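Local structure of GTPase subunit of restriction endonuclease (Thermococcus gammatolerans, 6P0G) at a contact of chain A with DNA. The protein is the GTPase subunit, McrB, of a restriction endonuclease and binds DNA containing 5-methylcytosine through its N-terminal domain, the part modelled here. Numbering follows the deposited sequence.

Contact 1: a contact of chain A with DNA. Residues 61, 81-82, 151. With nucleotides of chain B.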
# COMPACT_ATOMS: atom_id res chain seq x y z
N TYR A 61 13.85 1.87 0.31
CA TYR A 61 15.15 1.77 0.97
C TYR A 61 15.99 0.64 0.32
O TYR A 61 16.50 -0.26 1.01
CB TYR A 61 14.98 1.54 2.49
CG TYR A 61 14.49 2.74 3.29
CD1 TYR A 61 13.81 3.80 2.67
CD2 TYR A 61 14.72 2.84 4.67
CE1 TYR A 61 13.37 4.90 3.40
CE2 TYR A 61 14.28 3.94 5.41
CZ TYR A 61 13.61 4.96 4.76
OH TYR A 61 13.16 6.06 5.47
N ARG A 81 7.66 15.64 7.88
CA ARG A 81 7.97 14.69 6.79
C ARG A 81 7.59 13.24 7.15
O ARG A 81 6.93 12.55 6.36
CB ARG A 81 9.47 14.79 6.40
N ASN A 82 7.97 12.77 8.34
CA ASN A 82 7.58 11.43 8.77
C ASN A 82 6.89 11.42 10.16
O ASN A 82 7.22 10.61 11.01
CB ASN A 82 8.80 10.49 8.77
CG ASN A 82 9.24 10.03 7.34
OD1 ASN A 82 8.72 10.48 6.31
ND2 ASN A 82 10.22 9.12 7.31
N TYR A 151 5.42 7.93 14.40
CA TYR A 151 6.22 7.59 13.22
C TYR A 151 5.26 7.34 12.05
O TYR A 151 4.30 6.55 12.15
CB TYR A 151 7.11 6.36 13.49
CG TYR A 151 7.94 5.85 12.30
CD1 TYR A 151 8.98 6.60 11.76
CD2 TYR A 151 7.70 4.59 11.76
CE1 TYR A 151 9.73 6.12 10.69
CE2 TYR A 151 8.45 4.10 10.69
CZ TYR A 151 9.46 4.86 10.16
OH TYR A 151 10.20 4.36 9.09
P DC B 3 13.87 0.61 11.19
OP1 DC B 3 14.40 0.96 12.53
OP2 DC B 3 12.84 -0.45 11.08
O5' DC B 3 13.35 1.91 10.41
C5' DC B 3 12.59 2.90 11.05
C4' DC B 3 13.44 3.64 12.05
O4' DC B 3 14.69 4.01 11.41
C3' DC B 3 12.85 4.94 12.57
O3' DC B 3 13.38 5.17 13.87
C2' DC B 3 13.43 5.94 11.59
C1' DC B 3 14.85 5.41 11.58
N1 DC B 3 15.72 5.97 10.51
C2 DC B 3 15.50 5.61 9.17
O2 DC B 3 14.57 4.83 8.89
N3 DC B 3 16.31 6.14 8.22
C4 DC B 3 17.28 6.98 8.57
N4 DC B 3 18.04 7.46 7.59
C5 DC B 3 17.52 7.36 9.92
C6 DC B 3 16.73 6.83 10.85
P DG B 4 13.16 6.57 14.62
OP1 DG B 4 13.04 6.25 16.06
OP2 DG B 4 12.08 7.31 13.93
O5' DG B 4 14.50 7.38 14.41
C5' DG B 4 14.78 8.51 15.25
C4' DG B 4 14.33 9.81 14.60
O4' DG B 4 14.57 9.71 13.18
C3' DG B 4 12.83 10.15 14.74
O3' DG B 4 12.57 11.33 15.63
C2' DG B 4 12.32 10.33 13.31
C1' DG B 4 13.62 10.47 12.52
N9 DG B 4 13.53 9.96 11.18
C8 DG B 4 12.57 9.10 10.69
N7 DG B 4 12.75 8.80 9.43
C5 DG B 4 13.90 9.50 9.07
C6 DG B 4 14.59 9.57 7.83
O6 DG B 4 14.30 9.00 6.76
N1 DG B 4 15.71 10.39 7.90
C2 DG B 4 16.11 11.07 9.03
N2 DG B 4 17.21 11.82 8.90
N3 DG B 4 15.49 11.02 10.20
C4 DG B 4 14.39 10.22 10.14
P DG B 5 13.27 12.79 15.47
OP1 DG B 5 14.57 12.75 14.76
OP2 DG B 5 13.29 13.34 16.85
O5' DG B 5 12.17 13.67 14.68
C5' DG B 5 12.15 13.73 13.23
C4' DG B 5 13.33 14.53 12.71
O4' DG B 5 13.74 14.07 11.41
C3' DG B 5 13.09 16.04 12.55
O3' DG B 5 13.64 16.75 13.71
C2' DG B 5 13.81 16.38 11.23
C1' DG B 5 14.55 15.09 10.90
N9 DG B 5 14.80 14.91 9.46
C8 DG B 5 15.81 15.51 8.74
N7 DG B 5 15.81 15.20 7.49
C5 DG B 5 14.73 14.35 7.35
C6 DG B 5 14.23 13.70 6.19
O6 DG B 5 14.68 13.74 5.04
N1 DG B 5 13.12 12.92 6.48
C2 DG B 5 12.55 12.79 7.72
N2 DG B 5 11.48 12.00 7.79
N3 DG B 5 13.00 13.40 8.81
C4 DG B 5 14.09 14.16 8.55

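Contact 2: a contact of chain A with DNA. Residues 147, 151, 157-159, 162. With nucleotides of chain B.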
# COMPACT_ATOMS: atom_id res chain seq x y z
N TYR A 147 8.44 1.52 17.21
CA TYR A 147 8.61 2.88 16.69
C TYR A 147 7.97 3.93 17.60
O TYR A 147 7.00 3.61 18.30
CB TYR A 147 7.99 3.03 15.30
CG TYR A 147 8.60 2.20 14.20
CD1 TYR A 147 9.98 2.13 14.04
CD2 TYR A 147 7.80 1.52 13.30
CE1 TYR A 147 10.54 1.37 13.01
CE2 TYR A 147 8.34 0.77 12.27
CZ TYR A 147 9.70 0.70 12.13
OH TYR A 147 10.20 -0.06 11.10
N TYR A 151 5.42 7.93 14.40
CA TYR A 151 6.22 7.59 13.22
C TYR A 151 5.26 7.34 12.05
O TYR A 151 4.30 6.55 12.15
CB TYR A 151 7.11 6.36 13.49
CG TYR A 151 7.94 5.85 12.30
CD1 TYR A 151 8.98 6.60 11.76
CD2 TYR A 151 7.70 4.59 11.76
CE1 TYR A 151 9.73 6.12 10.69
CE2 TYR A 151 8.45 4.10 10.69
CZ TYR A 151 9.46 4.86 10.16
OH TYR A 151 10.20 4.36 9.09
N TYR A 157 10.87 0.74 5.26
CA TYR A 157 11.12 -0.69 5.40
C TYR A 157 11.22 -1.01 6.88
O TYR A 157 11.87 -0.30 7.64
CB TYR A 157 12.39 -1.09 4.65
CG TYR A 157 12.85 -2.50 4.94
CD1 TYR A 157 12.03 -3.60 4.68
CD2 TYR A 157 14.13 -2.75 5.45
CE1 TYR A 157 12.46 -4.90 4.93
CE2 TYR A 157 14.57 -4.04 5.70
CZ TYR A 157 13.73 -5.12 5.44
OH TYR A 157 14.15 -6.40 5.69
N VAL A 158 10.56 -2.08 7.30
CA VAL A 158 10.56 -2.45 8.70
C VAL A 158 11.58 -3.54 8.96
O VAL A 158 11.41 -4.68 8.52
CB VAL A 158 9.17 -2.90 9.17
CG1 VAL A 158 9.16 -3.08 10.68
CG2 VAL A 158 8.14 -1.88 8.74
N LYS A 159 12.65 -3.17 9.65
CA LYS A 159 13.70 -4.10 10.05
C LYS A 159 13.07 -5.34 10.65
O LYS A 159 12.28 -5.25 11.59
CB LYS A 159 14.65 -3.40 11.03
CG LYS A 159 15.70 -4.31 11.66
CD LYS A 159 16.70 -3.52 12.52
CE LYS A 159 15.97 -2.64 13.54
NZ LYS A 159 16.42 -2.90 14.94
N ARG A 162 11.86 -6.21 14.09
CA ARG A 162 10.66 -5.56 14.61
C ARG A 162 9.40 -6.36 14.27
O ARG A 162 8.39 -6.25 14.96
CB ARG A 162 10.52 -4.13 14.07
CG ARG A 162 11.66 -3.21 14.37
CD ARG A 162 11.46 -1.90 13.64
NE ARG A 162 12.57 -0.97 13.86
CZ ARG A 162 12.66 -0.14 14.89
NH1 ARG A 162 11.71 -0.11 15.82
NH2 ARG A 162 13.71 0.66 15.00
P DC B 2 18.42 -2.35 6.89
OP1 DC B 2 18.25 -2.64 8.33
OP2 DC B 2 18.14 -3.42 5.90
O5' DC B 2 17.61 -1.05 6.41
C5' DC B 2 16.34 -0.74 6.95
C4' DC B 2 16.49 -0.29 8.38
O4' DC B 2 17.65 0.58 8.48
C3' DC B 2 15.31 0.49 8.96
O3' DC B 2 15.15 0.14 10.34
C2' DC B 2 15.78 1.93 8.77
C1' DC B 2 17.26 1.79 9.09
N1 DC B 2 18.10 2.86 8.55
C2 DC B 2 18.82 3.70 9.41
O2 DC B 2 18.74 3.53 10.64
N3 DC B 2 19.58 4.68 8.88
C4 DC B 2 19.65 4.83 7.54
N4 DC B 2 20.42 5.81 7.06
C5 DC B 2 18.93 3.98 6.66
C6 DC B 2 18.17 3.02 7.19
P DC B 3 13.87 0.61 11.19
OP1 DC B 3 14.40 0.96 12.53
OP2 DC B 3 12.84 -0.45 11.08
O5' DC B 3 13.35 1.91 10.41
C5' DC B 3 12.59 2.90 11.05
C4' DC B 3 13.44 3.64 12.05
O4' DC B 3 14.69 4.01 11.41
C3' DC B 3 12.85 4.94 12.57
O3' DC B 3 13.38 5.17 13.87
C2' DC B 3 13.43 5.94 11.59
C1' DC B 3 14.85 5.41 11.58
N1 DC B 3 15.72 5.97 10.51
C2 DC B 3 15.50 5.61 9.17
O2 DC B 3 14.57 4.83 8.89
N3 DC B 3 16.31 6.14 8.22
C4 DC B 3 17.28 6.98 8.57
N4 DC B 3 18.04 7.46 7.59
C5 DC B 3 17.52 7.36 9.92
C6 DC B 3 16.73 6.83 10.85

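Contact 1: a contact of chain A with DNA
Three loops of the N-terminal DNA-binding domain meet here along one strand, Tyr61 touching DC3 and DG4, Asn82 reaching DG4 and DG5, and Tyr151 lining the DC3 sugar. Tyr61 sits in the short turn between strands 59-60 and 63-64. Its ring comes edge-on to DC3, with the base carbonyl oxygen O2 lying in the plane of the ring, 3.6 Å from CE2 of Tyr61. The phenol carries on towards the next base, where OH of Tyr61 comes within 3.4 Å of O6 of DG4, on the edge that a paired guanine turns to the major groove. Asn82, between strands 78-80 and 83-84, sends its amide to the neighbouring part of that edge, ND2 lying 3.3 Å from N7 of DG4. It also lies beside the amine N2 of DG5, but that approach is doubtful and makes no hydrogen bond. CB of Arg81, whose side chain is modelled incompletely, lies 3.9 Å from C2 of DG5. Tyr151 works on the sugar instead: with CG anti to the backbone N (chi1 176°), the ring extends to the DNA and turns the outer rim of one face to DC3. CE1 of Tyr151 is 3.8 Å from the sugar carbon C2' of DC3, and its phenol OH is 3.4 Å from C5' of the same nucleotide. Cutting Tyr151 back to an alanine would probably strip the DC3 sugar of this aromatic support and let the backbone shift against the protein. Taken together, the loops fit the protein to a stretch of strand by shape, touching base edges and sugar, and probably help hold the DNA in register.

Contact 2: a contact of chain A with DNA
The chain runs extended from the end of strand 155-157 at Tyr157 through Val158 and turns at Lys159 into helix 160-163, which points the Lys159 N-H at the phosphate of DC3. N of Lys159 bonds phosphate oxygen OP2 of DC3 at 3.1 Å in a fairly straight line, 162° at the hydrogen. Tyr147, in the loop after helix 138-145, gives its phenol hydroxyl to the same oxygen, OH of Tyr147 to OP2 of DC3 being 2.7 Å. Arg162 supplies a further donor, with its NE 2.8 Å from OP2 of DC3, although the oxygen stands 37° out of the guanidinium plane. NH2 of Arg162 makes a salt bridge to the other free oxygen, 2.6 Å from OP1 of DC3. Arg162 therefore holds the phosphate side-on, one nitrogen to each oxygen, through a chain that is extended from CG to NE. OP2 thus accepts from each of these groups, a grip that should fix the rotation of the phosphate, and the positive Arg162 probably offsets its charge. The guanidinium is covered on one face by the Tyr147 ring, offset towards its rim. Tyr151, which also touches the DC3 sugar, backs the Tyr147 ring, with CE2 of Tyr151 3.6 Å above the centre of that ring, and probably helps keep the phenol aimed at OP2. One nucleotide upstream, Tyr157 swings out with CG anti to its N (chi1 170°) and sets CD2 3.4 Å from C5' of DC2, with O5' in the plane of the ring at its edge. CB of Lys159 passes 3.5 Å from OP2 of DC3. This is a phosphate clamp with flanking aromatics; since it reads backbone rather than base, it probably gives the domain a sequence-independent hold on the strand at DC3.

The C-alpha centres of contact 1 and contact 2 lie about 10 Å apart, and Tyr151 belongs to both. Its ring touches the DC3 sugar and also backs the phosphate-binding Tyr147, so one ring ties sugar packing to backbone grip. DC3 is common to the two as well: contact 2 fixes its 5' phosphate, and contact 1 follows the strand onward through DG4 and DG5. The two patches adjoin through Tyr151 and DC3 and probably act as one surface on the single protein chain of the assembly, with polar backbone binding at one end and base-edge contacts at the other, positioning the strand as a unit.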